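Local coordinates for protein response regulator aspartate phosphatase I (Bacillus subtilis subsp. subtilis, PDB 4I1A) that dephosphorylates the sporulation phosphotransferase Spo0F and triggers excision and transfer of the mobile element ICEBs1 by inactivating its repressor ImmR, at residues C186-A191 / E205-S210; M225-I230 / L247-E252; S121-Y126 / F147-V152; V136-E141 / R174-Y179. One frame throughout, in Å; residues are numbered along the deposited sequence.

Contact 1 of 4, residues C186-A191 / E205-S210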
# COMPACT_ATOMS: atom_id res chain seq x y z
N CYS A 186 4.00 -13.39 0.97
CA CYS A 186 4.26 -13.60 -0.47
C CYS A 186 3.08 -13.15 -1.30
O CYS A 186 3.24 -12.42 -2.28
CB CYS A 186 4.56 -15.07 -0.77
SG CYS A 186 6.21 -15.60 -0.30
N GLN A 187 1.89 -13.57 -0.88
CA GLN A 187 0.64 -13.12 -1.50
C GLN A 187 0.46 -11.59 -1.45
O GLN A 187 -0.07 -11.01 -2.39
CB GLN A 187 -0.56 -13.82 -0.86
CG GLN A 187 -0.59 -15.33 -1.05
CD GLN A 187 -1.72 -15.99 -0.27
OE1 GLN A 187 -2.13 -15.49 0.78
NE2 GLN A 187 -2.23 -17.10 -0.78
N PHE A 188 0.89 -10.94 -0.36
CA PHE A 188 0.81 -9.48 -0.29
C PHE A 188 1.68 -8.87 -1.37
O PHE A 188 1.30 -7.88 -1.98
CB PHE A 188 1.24 -8.91 1.08
CG PHE A 188 0.20 -9.04 2.17
CD1 PHE A 188 -0.97 -9.75 1.97
CD2 PHE A 188 0.40 -8.45 3.41
CE1 PHE A 188 -1.93 -9.88 2.99
CE2 PHE A 188 -0.55 -8.57 4.44
CZ PHE A 188 -1.72 -9.29 4.22
N ILE A 189 2.86 -9.44 -1.58
CA ILE A 189 3.76 -8.92 -2.61
C ILE A 189 3.11 -9.06 -3.99
O ILE A 189 3.10 -8.11 -4.78
CB ILE A 189 5.13 -9.63 -2.61
CG1 ILE A 189 5.77 -9.58 -1.22
CG2 ILE A 189 6.07 -9.01 -3.64
CD1 ILE A 189 6.18 -8.19 -0.81
N VAL A 190 2.57 -10.25 -4.27
CA VAL A 190 1.90 -10.49 -5.54
C VAL A 190 0.81 -9.45 -5.75
O VAL A 190 0.80 -8.75 -6.77
CB VAL A 190 1.30 -11.92 -5.61
CG1 VAL A 190 0.40 -12.05 -6.84
CG2 VAL A 190 2.42 -12.97 -5.65
N ALA A 191 -0.06 -9.33 -4.76
CA ALA A 191 -1.19 -8.40 -4.79
C ALA A 191 -0.76 -6.92 -4.84
O ALA A 191 -1.40 -6.12 -5.52
CB ALA A 191 -2.08 -8.63 -3.62
N GLU A 205 -8.48 -10.95 -5.38
CA GLU A 205 -8.49 -12.41 -5.28
C GLU A 205 -7.34 -12.87 -4.39
O GLU A 205 -7.51 -13.75 -3.56
CB GLU A 205 -8.39 -13.08 -6.65
CG GLU A 205 -9.58 -12.86 -7.58
CD GLU A 205 -9.22 -13.09 -9.05
OE1 GLU A 205 -8.25 -13.84 -9.33
OE2 GLU A 205 -9.90 -12.51 -9.93
N GLN A 206 -6.16 -12.26 -4.58
CA GLN A 206 -5.01 -12.59 -3.74
C GLN A 206 -5.29 -12.31 -2.26
O GLN A 206 -5.12 -13.19 -1.41
CB GLN A 206 -3.78 -11.82 -4.18
CG GLN A 206 -3.12 -12.37 -5.42
CD GLN A 206 -2.77 -13.85 -5.30
OE1 GLN A 206 -2.16 -14.28 -4.32
NE2 GLN A 206 -3.15 -14.62 -6.30
N PHE A 207 -5.72 -11.09 -1.97
CA PHE A 207 -6.00 -10.67 -0.60
C PHE A 207 -7.10 -11.51 0.04
O PHE A 207 -7.06 -11.77 1.24
CB PHE A 207 -6.36 -9.17 -0.53
CG PHE A 207 -5.18 -8.24 -0.74
CD1 PHE A 207 -4.02 -8.38 0.00
CD2 PHE A 207 -5.25 -7.21 -1.67
CE1 PHE A 207 -2.94 -7.52 -0.18
CE2 PHE A 207 -4.18 -6.35 -1.87
CZ PHE A 207 -3.02 -6.50 -1.12
N LEU A 208 -8.08 -11.95 -0.76
CA LEU A 208 -9.13 -12.83 -0.23
C LEU A 208 -8.56 -14.16 0.22
O LEU A 208 -9.00 -14.73 1.23
CB LEU A 208 -10.26 -13.04 -1.25
CG LEU A 208 -11.20 -11.84 -1.41
CD1 LEU A 208 -12.13 -12.02 -2.60
CD2 LEU A 208 -12.01 -11.58 -0.14
N LYS A 209 -7.57 -14.67 -0.51
CA LYS A 209 -6.90 -15.89 -0.10
C LYS A 209 -6.14 -15.64 1.19
O LYS A 209 -6.15 -16.46 2.10
CB LYS A 209 -5.96 -16.41 -1.19
CG LYS A 209 -6.69 -17.04 -2.38
CD LYS A 209 -5.76 -17.95 -3.19
CE LYS A 209 -4.65 -17.16 -3.88
NZ LYS A 209 -3.55 -18.04 -4.37
N SER A 210 -5.49 -14.49 1.27
CA SER A 210 -4.72 -14.14 2.45
C SER A 210 -5.59 -14.13 3.71
O SER A 210 -5.17 -14.63 4.75
CB SER A 210 -4.05 -12.78 2.25
OG SER A 210 -3.18 -12.84 1.12
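The helical segments of A191 and Q206 run antiparallel, their axes 8.9 Å apart at an angle of 164°, with the CA atoms of A191 and Q206 5.8 Å from each other. The contact is apolar at one end and polar at the other. A191 CB sits over one face of the F207 ring, offset toward the rim, and comes within 3.4 Å of F207 CZ in a CH-pi contact. The same ring turns an edge to F188: the planes stand 63° apart in an offset edge-to-face pair, and F188 CD1 meets F207 CE1 at 3.7 Å. On another flank, V190 CG1 rests on the bent chain of Q206, 3.8 Å from its CG. Q187 carries the polar end. Its chain is extended beyond CG and crosses the side chains of Q206 and K209 at about a right angle, and its amide reaches S210. There S210 OG is 2.9 Å from Q187 OE1 and 3.2 Å from Q206 O; its single proton can serve either acceptor. Q187 NE2 meanwhile packs on the CB and CE of K209. Both segments fall in the predicted repeat TPR 3, where A191 and F207 occupy consensus positions 8 and 24, a small residue against a large one. On its far side helix 180-196 turns C186 and I189 to F147 of helix 139-155, while F188, F207 and S210 also pack on helix 220-236, continuing the stack of helices.

Contact 2 of 4, residues M225-I230 / L247-E252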
# COMPACT_ATOMS: atom_id res chain seq x y z
N MET A 225 -4.71 -6.95 8.36
CA MET A 225 -4.00 -6.49 7.18
C MET A 225 -4.72 -6.91 5.90
O MET A 225 -4.85 -6.12 4.97
CB MET A 225 -2.54 -6.94 7.19
CG MET A 225 -1.66 -6.14 8.13
SD MET A 225 0.09 -6.50 7.94
CE MET A 225 0.43 -5.79 6.33
N SER A 226 -5.22 -8.14 5.88
CA SER A 226 -6.02 -8.60 4.75
C SER A 226 -7.30 -7.79 4.60
O SER A 226 -7.62 -7.31 3.51
CB SER A 226 -6.37 -10.08 4.90
OG SER A 226 -5.20 -10.87 4.97
N HIS A 227 -8.05 -7.64 5.69
CA HIS A 227 -9.26 -6.81 5.67
C HIS A 227 -9.00 -5.43 5.10
O HIS A 227 -9.71 -4.96 4.21
CB HIS A 227 -9.85 -6.68 7.08
CG HIS A 227 -10.65 -7.87 7.52
ND1 HIS A 227 -11.56 -8.50 6.69
CD2 HIS A 227 -10.69 -8.53 8.69
CE1 HIS A 227 -12.11 -9.51 7.34
NE2 HIS A 227 -11.60 -9.55 8.56
N MET A 228 -7.96 -4.77 5.61
CA MET A 228 -7.61 -3.43 5.16
C MET A 228 -7.34 -3.41 3.65
O MET A 228 -7.87 -2.58 2.92
CB MET A 228 -6.38 -2.92 5.93
CG MET A 228 -5.98 -1.47 5.60
SD MET A 228 -4.38 -0.99 6.31
CE MET A 228 -3.26 -2.00 5.37
N ASN A 229 -6.52 -4.34 3.19
CA ASN A 229 -6.14 -4.37 1.78
C ASN A 229 -7.31 -4.76 0.88
O ASN A 229 -7.44 -4.25 -0.23
CB ASN A 229 -4.96 -5.30 1.59
CG ASN A 229 -3.67 -4.68 2.04
OD1 ASN A 229 -3.38 -3.53 1.71
ND2 ASN A 229 -2.88 -5.44 2.80
N ILE A 230 -8.16 -5.66 1.38
CA ILE A 230 -9.41 -5.99 0.71
C ILE A 230 -10.27 -4.75 0.55
O ILE A 230 -10.75 -4.46 -0.55
CB ILE A 230 -10.18 -7.10 1.45
CG1 ILE A 230 -9.49 -8.46 1.20
CG2 ILE A 230 -11.60 -7.19 0.95
CD1 ILE A 230 -9.99 -9.57 2.10
N LEU A 247 -13.20 -2.70 6.07
CA LEU A 247 -12.38 -1.67 6.72
C LEU A 247 -12.68 -1.53 8.22
O LEU A 247 -11.75 -1.29 9.00
CB LEU A 247 -12.51 -0.32 6.00
CG LEU A 247 -11.77 -0.21 4.65
CD1 LEU A 247 -12.31 0.96 3.85
CD2 LEU A 247 -10.26 -0.08 4.84
N ILE A 248 -13.94 -1.66 8.62
CA ILE A 248 -14.26 -1.59 10.04
C ILE A 248 -13.79 -2.85 10.78
O ILE A 248 -13.47 -2.79 11.96
CB ILE A 248 -15.76 -1.36 10.34
CG1 ILE A 248 -16.62 -2.51 9.82
CG2 ILE A 248 -16.22 -0.03 9.78
CD1 ILE A 248 -17.90 -2.70 10.60
N LEU A 249 -13.78 -3.98 10.08
CA LEU A 249 -13.28 -5.22 10.67
C LEU A 249 -11.79 -5.06 10.96
O LEU A 249 -11.30 -5.48 12.00
CB LEU A 249 -13.52 -6.41 9.75
CG LEU A 249 -14.97 -6.91 9.65
CD1 LEU A 249 -15.09 -8.16 8.77
CD2 LEU A 249 -15.55 -7.18 11.04
N ALA A 250 -11.09 -4.41 10.03
CA ALA A 250 -9.69 -4.09 10.21
C ALA A 250 -9.53 -3.12 11.37
O ALA A 250 -8.65 -3.27 12.22
CB ALA A 250 -9.11 -3.50 8.94
N LEU A 251 -10.41 -2.12 11.38
CA LEU A 251 -10.41 -1.07 12.39
C LEU A 251 -10.55 -1.62 13.80
O LEU A 251 -9.87 -1.15 14.71
CB LEU A 251 -11.55 -0.09 12.09
CG LEU A 251 -11.53 1.25 12.82
CD1 LEU A 251 -10.26 1.99 12.47
CD2 LEU A 251 -12.77 2.08 12.46
N GLU A 252 -11.43 -2.61 13.98
CA GLU A 252 -11.68 -3.22 15.29
C GLU A 252 -10.40 -3.77 15.89
O GLU A 252 -10.15 -3.63 17.09
CB GLU A 252 -12.68 -4.37 15.19
CG GLU A 252 -14.10 -4.00 14.77
CD GLU A 252 -14.96 -5.24 14.54
OE1 GLU A 252 -15.95 -5.14 13.78
OE2 GLU A 252 -14.65 -6.31 15.11
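H227 turns one face of its imidazole to L249, and the leucine lies over it. L249 CB stands above the ring, offset toward the rim, in a CH-pi contact 3.8 Å from the H227 centroid and 14° off its normal. Further out, L249 CD1 reaches the same ring, 3.6 Å from H227 CE1. The flat group is held from a second direction as well: H227 ND1 is hydrogen-bonded to ND1 of H246, just before the leucine's segment, and the two imidazoles also touch. Leucine above and histidine at the polar atom together are likely to fix the rotation of the ring. Next to this pair A250 points its methyl toward the opposite helix, with its CB 3.7 Å from M228 N and 3.8 Å from H227 CB. M228 meets the same methyl through its own CB at 4.1 Å; the rest of its chain leads away, toward helix 261-275. L247 starts in the other direction but brings CD2 back to lie 4.0 Å from M228 O. So small a residue in the middle permits a close approach: the axes, antiparallel at 149°, come within 7.6 Å. A250 falls at position 27 of the predicted repeat TPR 4, one of the alanine positions of the consensus, and the tight helix pair is characteristic of the tetratricopeptide helix-turn-helix.

Contact 3 of 4, residues S121-Y126 / F147-V152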
# COMPACT_ATOMS: atom_id res chain seq x y z
N SER A 121 23.18 -2.25 -5.04
CA SER A 121 24.13 -3.17 -4.41
C SER A 121 23.42 -4.42 -3.96
O SER A 121 23.92 -5.53 -4.16
CB SER A 121 24.83 -2.51 -3.22
OG SER A 121 25.34 -1.24 -3.58
N ALA A 122 22.25 -4.24 -3.37
CA ALA A 122 21.45 -5.34 -2.84
C ALA A 122 21.12 -6.33 -3.94
O ALA A 122 21.39 -7.53 -3.81
CB ALA A 122 20.17 -4.82 -2.18
N ILE A 123 20.53 -5.83 -5.02
CA ILE A 123 20.15 -6.70 -6.12
C ILE A 123 21.39 -7.30 -6.79
O ILE A 123 21.37 -8.44 -7.24
CB ILE A 123 19.22 -5.97 -7.14
CG1 ILE A 123 18.71 -6.96 -8.18
CG2 ILE A 123 19.93 -4.81 -7.79
CD1 ILE A 123 18.11 -8.21 -7.56
N SER A 124 22.48 -6.53 -6.81
CA SER A 124 23.74 -7.03 -7.35
C SER A 124 24.23 -8.23 -6.55
O SER A 124 24.64 -9.24 -7.12
CB SER A 124 24.81 -5.93 -7.31
OG SER A 124 24.44 -4.83 -8.13
N ALA A 125 24.18 -8.11 -5.23
CA ALA A 125 24.63 -9.17 -4.34
C ALA A 125 23.71 -10.38 -4.42
O ALA A 125 24.17 -11.53 -4.44
CB ALA A 125 24.71 -8.65 -2.91
N TYR A 126 22.41 -10.12 -4.47
CA TYR A 126 21.42 -11.17 -4.68
C TYR A 126 21.66 -11.92 -5.99
O TYR A 126 21.45 -13.14 -6.06
CB TYR A 126 20.02 -10.56 -4.71
CG TYR A 126 19.45 -10.14 -3.37
CD1 TYR A 126 19.85 -10.76 -2.19
CD2 TYR A 126 18.50 -9.13 -3.29
CE1 TYR A 126 19.32 -10.38 -0.96
CE2 TYR A 126 17.97 -8.74 -2.08
CZ TYR A 126 18.38 -9.36 -0.92
OH TYR A 126 17.84 -8.97 0.29
N PHE A 147 11.80 -14.65 -1.63
CA PHE A 147 10.97 -13.63 -1.00
C PHE A 147 11.70 -12.31 -0.90
O PHE A 147 11.18 -11.27 -1.29
CB PHE A 147 10.49 -14.07 0.38
CG PHE A 147 9.64 -13.04 1.07
CD1 PHE A 147 8.28 -12.96 0.81
CD2 PHE A 147 10.20 -12.12 1.96
CE1 PHE A 147 7.49 -12.00 1.43
CE2 PHE A 147 9.41 -11.16 2.58
CZ PHE A 147 8.06 -11.10 2.31
N LYS A 148 12.92 -12.36 -0.37
CA LYS A 148 13.74 -11.15 -0.23
C LYS A 148 13.98 -10.47 -1.57
O LYS A 148 13.87 -9.25 -1.67
CB LYS A 148 15.06 -11.49 0.44
CG LYS A 148 14.89 -12.01 1.85
CD LYS A 148 14.21 -10.98 2.74
CE LYS A 148 13.76 -11.60 4.07
NZ LYS A 148 13.47 -10.58 5.12
N VAL A 149 14.29 -11.26 -2.60
CA VAL A 149 14.53 -10.71 -3.93
C VAL A 149 13.28 -10.03 -4.49
O VAL A 149 13.37 -8.94 -5.05
CB VAL A 149 15.04 -11.80 -4.92
CG1 VAL A 149 15.13 -11.23 -6.32
CG2 VAL A 149 16.40 -12.32 -4.48
N SER A 150 12.12 -10.66 -4.32
CA SER A 150 10.87 -10.07 -4.81
C SER A 150 10.64 -8.74 -4.13
O SER A 150 10.14 -7.81 -4.74
CB SER A 150 9.67 -10.99 -4.57
OG SER A 150 9.30 -11.01 -3.21
N TYR A 151 11.04 -8.67 -2.86
CA TYR A 151 10.82 -7.48 -2.05
C TYR A 151 11.65 -6.27 -2.50
O TYR A 151 11.12 -5.16 -2.61
CB TYR A 151 11.07 -7.78 -0.58
CG TYR A 151 10.53 -6.74 0.36
CD1 TYR A 151 9.17 -6.68 0.65
CD2 TYR A 151 11.36 -5.79 0.94
CE1 TYR A 151 8.66 -5.71 1.50
CE2 TYR A 151 10.86 -4.82 1.79
CZ TYR A 151 9.51 -4.79 2.07
OH TYR A 151 9.02 -3.82 2.92
N VAL A 152 12.94 -6.46 -2.75
CA VAL A 152 13.74 -5.34 -3.24
C VAL A 152 13.20 -4.89 -4.61
O VAL A 152 13.09 -3.69 -4.88
CB VAL A 152 15.26 -5.67 -3.29
CG1 VAL A 152 15.50 -7.01 -3.90
CG2 VAL A 152 16.03 -4.58 -4.07
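Y126 packs against V149 and V152 in a buried, apolar helix-to-helix contact that joins helix 119-129 to helix 139-155, the next in the chain, near the amino-terminal end of the modelled helical array. The segments are antiparallel at 149°, yet their axes stay 10.4 Å apart, a spacing filled by the tyrosine ring. Y126 points toward the other helix, and chi1 of -75° sets its CG anti to the carbonyl carbon. V149 CG2 lies over one face, nearest the CG end of the ring at 3.9 Å from Y126 CG, and makes a CH-pi contact. V152 instead brings CG1 to the ring edge, near the plane, 3.5 Å from Y126 CE2. At the far end Y126 OH touches the aliphatic CB of K148 at 3.8 Å, while the lysine's own end leads away. I123 adds a looser methyl contact, its CD1 4.4 Å from V149 CG1. F107 and M111 of helix 102-115 also pack on the tyrosine. An alanine in place of Y126 would probably open a gap between the two helices and leave V149 CG2 and V152 CG1 without the ring face and ring edge they meet. No hydrogen bond crosses between the segments, so cohesion here depends on the fit of ring and methyl groups, with the hydroxyl of the tyrosine meeting carbon on the opposite segment.

Contact 4 of 4, residues V136-E141 / R174-Y179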
# COMPACT_ATOMS: atom_id res chain seq x y z
N VAL A 136 22.14 -25.33 -2.83
CA VAL A 136 21.15 -25.06 -1.80
C VAL A 136 20.46 -26.35 -1.37
O VAL A 136 20.22 -27.25 -2.18
CB VAL A 136 20.10 -24.04 -2.27
CG1 VAL A 136 19.21 -24.66 -3.34
CG2 VAL A 136 19.27 -23.54 -1.09
N GLU A 137 20.15 -26.46 -0.08
CA GLU A 137 19.58 -27.68 0.46
C GLU A 137 18.06 -27.59 0.51
O GLU A 137 17.37 -28.01 -0.41
CB GLU A 137 20.12 -27.94 1.87
CG GLU A 137 21.39 -27.16 2.18
CD GLU A 137 21.74 -27.20 3.66
OE1 GLU A 137 21.48 -28.22 4.32
OE2 GLU A 137 22.29 -26.19 4.16
N ASP A 138 17.55 -27.04 1.61
CA ASP A 138 16.12 -26.99 1.87
C ASP A 138 15.38 -26.15 0.85
O ASP A 138 15.90 -25.15 0.34
CB ASP A 138 15.85 -26.46 3.28
CG ASP A 138 14.52 -26.91 3.83
OD1 ASP A 138 13.64 -27.30 3.03
OD2 ASP A 138 14.34 -26.88 5.07
N GLU A 139 14.15 -26.55 0.56
CA GLU A 139 13.30 -25.84 -0.38
C GLU A 139 12.92 -24.48 0.19
O GLU A 139 12.60 -23.55 -0.55
CB GLU A 139 12.03 -26.66 -0.65
CG GLU A 139 11.59 -26.70 -2.10
CD GLU A 139 10.28 -27.46 -2.29
OE1 GLU A 139 9.73 -27.42 -3.41
OE2 GLU A 139 9.82 -28.09 -1.32
N ILE A 140 12.97 -24.37 1.52
CA ILE A 140 12.51 -23.15 2.18
C ILE A 140 13.59 -22.11 2.46
O ILE A 140 13.26 -20.97 2.80
CB ILE A 140 11.71 -23.46 3.47
CG1 ILE A 140 12.62 -24.08 4.53
CG2 ILE A 140 10.52 -24.36 3.15
CD1 ILE A 140 12.96 -23.13 5.67
N GLU A 141 14.86 -22.48 2.32
CA GLU A 141 15.91 -21.47 2.35
C GLU A 141 15.97 -20.77 0.99
O GLU A 141 16.32 -19.60 0.90
CB GLU A 141 17.27 -22.05 2.75
CG GLU A 141 17.76 -21.63 4.15
CD GLU A 141 17.98 -20.11 4.30
OE1 GLU A 141 17.91 -19.61 5.44
OE2 GLU A 141 18.24 -19.43 3.28
N ARG A 174 3.32 -22.34 0.26
CA ARG A 174 1.96 -22.87 0.40
C ARG A 174 1.92 -24.26 1.02
O ARG A 174 1.08 -24.53 1.89
CB ARG A 174 1.25 -22.92 -0.96
CG ARG A 174 1.06 -21.58 -1.62
CD ARG A 174 -0.26 -21.51 -2.37
NE ARG A 174 -0.42 -22.62 -3.31
CZ ARG A 174 -0.17 -22.54 -4.61
NH1 ARG A 174 0.26 -21.40 -5.15
NH2 ARG A 174 -0.35 -23.60 -5.39
N GLU A 175 2.82 -25.14 0.57
CA GLU A 175 2.86 -26.52 1.03
C GLU A 175 3.14 -26.64 2.53
O GLU A 175 2.27 -27.05 3.29
CB GLU A 175 3.92 -27.30 0.25
CG GLU A 175 3.75 -27.24 -1.26
CD GLU A 175 2.41 -27.80 -1.72
OE1 GLU A 175 2.28 -29.04 -1.82
OE2 GLU A 175 1.49 -26.99 -1.97
N TYR A 176 4.36 -26.28 2.92
CA TYR A 176 4.77 -26.28 4.32
C TYR A 176 3.78 -25.50 5.20
O TYR A 176 3.88 -24.29 5.35
CB TYR A 176 6.17 -25.68 4.45
CG TYR A 176 7.27 -26.50 3.79
CD1 TYR A 176 7.52 -26.41 2.43
CD2 TYR A 176 8.06 -27.36 4.55
CE1 TYR A 176 8.53 -27.16 1.83
CE2 TYR A 176 9.07 -28.11 3.96
CZ TYR A 176 9.30 -28.01 2.60
OH TYR A 176 10.30 -28.76 2.02
N GLU A 177 2.84 -26.23 5.79
CA GLU A 177 1.76 -25.63 6.57
C GLU A 177 2.23 -24.90 7.84
O GLU A 177 1.43 -24.26 8.52
CB GLU A 177 0.70 -26.68 6.93
CG GLU A 177 1.25 -27.95 7.57
CD GLU A 177 1.53 -29.07 6.56
OE1 GLU A 177 1.50 -30.25 6.96
OE2 GLU A 177 1.77 -28.76 5.38
N GLU A 178 3.52 -24.99 8.14
CA GLU A 178 4.09 -24.27 9.28
C GLU A 178 4.45 -22.85 8.89
O GLU A 178 4.87 -22.05 9.73
CB GLU A 178 5.34 -24.98 9.79
CG GLU A 178 5.26 -26.49 9.83
CD GLU A 178 5.74 -27.13 8.54
OE1 GLU A 178 6.91 -27.56 8.49
OE2 GLU A 178 4.95 -27.20 7.58
N TYR A 179 4.30 -22.52 7.61
CA TYR A 179 4.78 -21.24 7.11
C TYR A 179 3.68 -20.29 6.61
O TYR A 179 3.92 -19.48 5.72
CB TYR A 179 5.87 -21.45 6.06
CG TYR A 179 7.15 -22.02 6.64
CD1 TYR A 179 8.13 -21.19 7.17
CD2 TYR A 179 7.35 -23.40 6.69
CE1 TYR A 179 9.29 -21.71 7.71
CE2 TYR A 179 8.51 -23.93 7.23
CZ TYR A 179 9.48 -23.08 7.74
OH TYR A 179 10.63 -23.61 8.28
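Y176 lies across I140 on the first turn of helix 139-155. Its loop, 174-179, belongs to the predicted repeat TPR 2, between helices 159-173 and 180-196 of the tetratricopeptide array, and packs on a capped helix start: D138 is the N-cap, its OD1 accepting a weak bond from I140 N. Y176, the first touching residue of 174-179, presents a ring face to I140: CG2 stands over the centre of the ring, 3.7 Å from the Y176 centroid and 11° off its normal, a CH-pi contact. I140 has CG1 between its backbone N and carbonyl carbon (chi1 66°) and CG2, the branch that meets the ring, anti to the carbonyl carbon. At the ring edge, in its plane, E139 OE2 accepts a weak hydrogen bond of 3.4 Å from Y176 OH. D138 OD1 is 3.8 Å from Y176 OH. An alanine in place of Y176 would probably uncover I140 CG2 and leave E139 OE2 without this weak donor. The chain then turns, Y179 N bonding back to Y176 O at 2.9 Å, and this carbonyl oxygen lies in plane at the edge of the Y179 ring. Y179 is itself the N-cap residue before helix 180-196, so side chains from the starts of two helices meet at this surface. Its side chain crosses I140 at about a right angle, and the two meet where I140 CD1 comes 3.5 Å from Y179 OH.

Contacts 1, 2 and 3 are buried helix pairs, whereas contact 4 lies at the surface, its centre about 27 Å from the centre of the chain. Contacts 1 and 2 follow in series within two predicted repeats and touch, F188 packing on M225 and F207 on N229. Contact 3 meets contact 1 through F147 and C186, and shares helix 139-155 with contact 4, although those two do not touch. A small alanine sits at the centre of contact 2, where the helices are closest; a tyrosine spaces those of contact 3. Contact 1 mixes rings with amide and hydroxyl groups, and contact 4 packs an isoleucine on two tyrosines and sets the Y176 hydroxyl near carboxylates, linked only weakly.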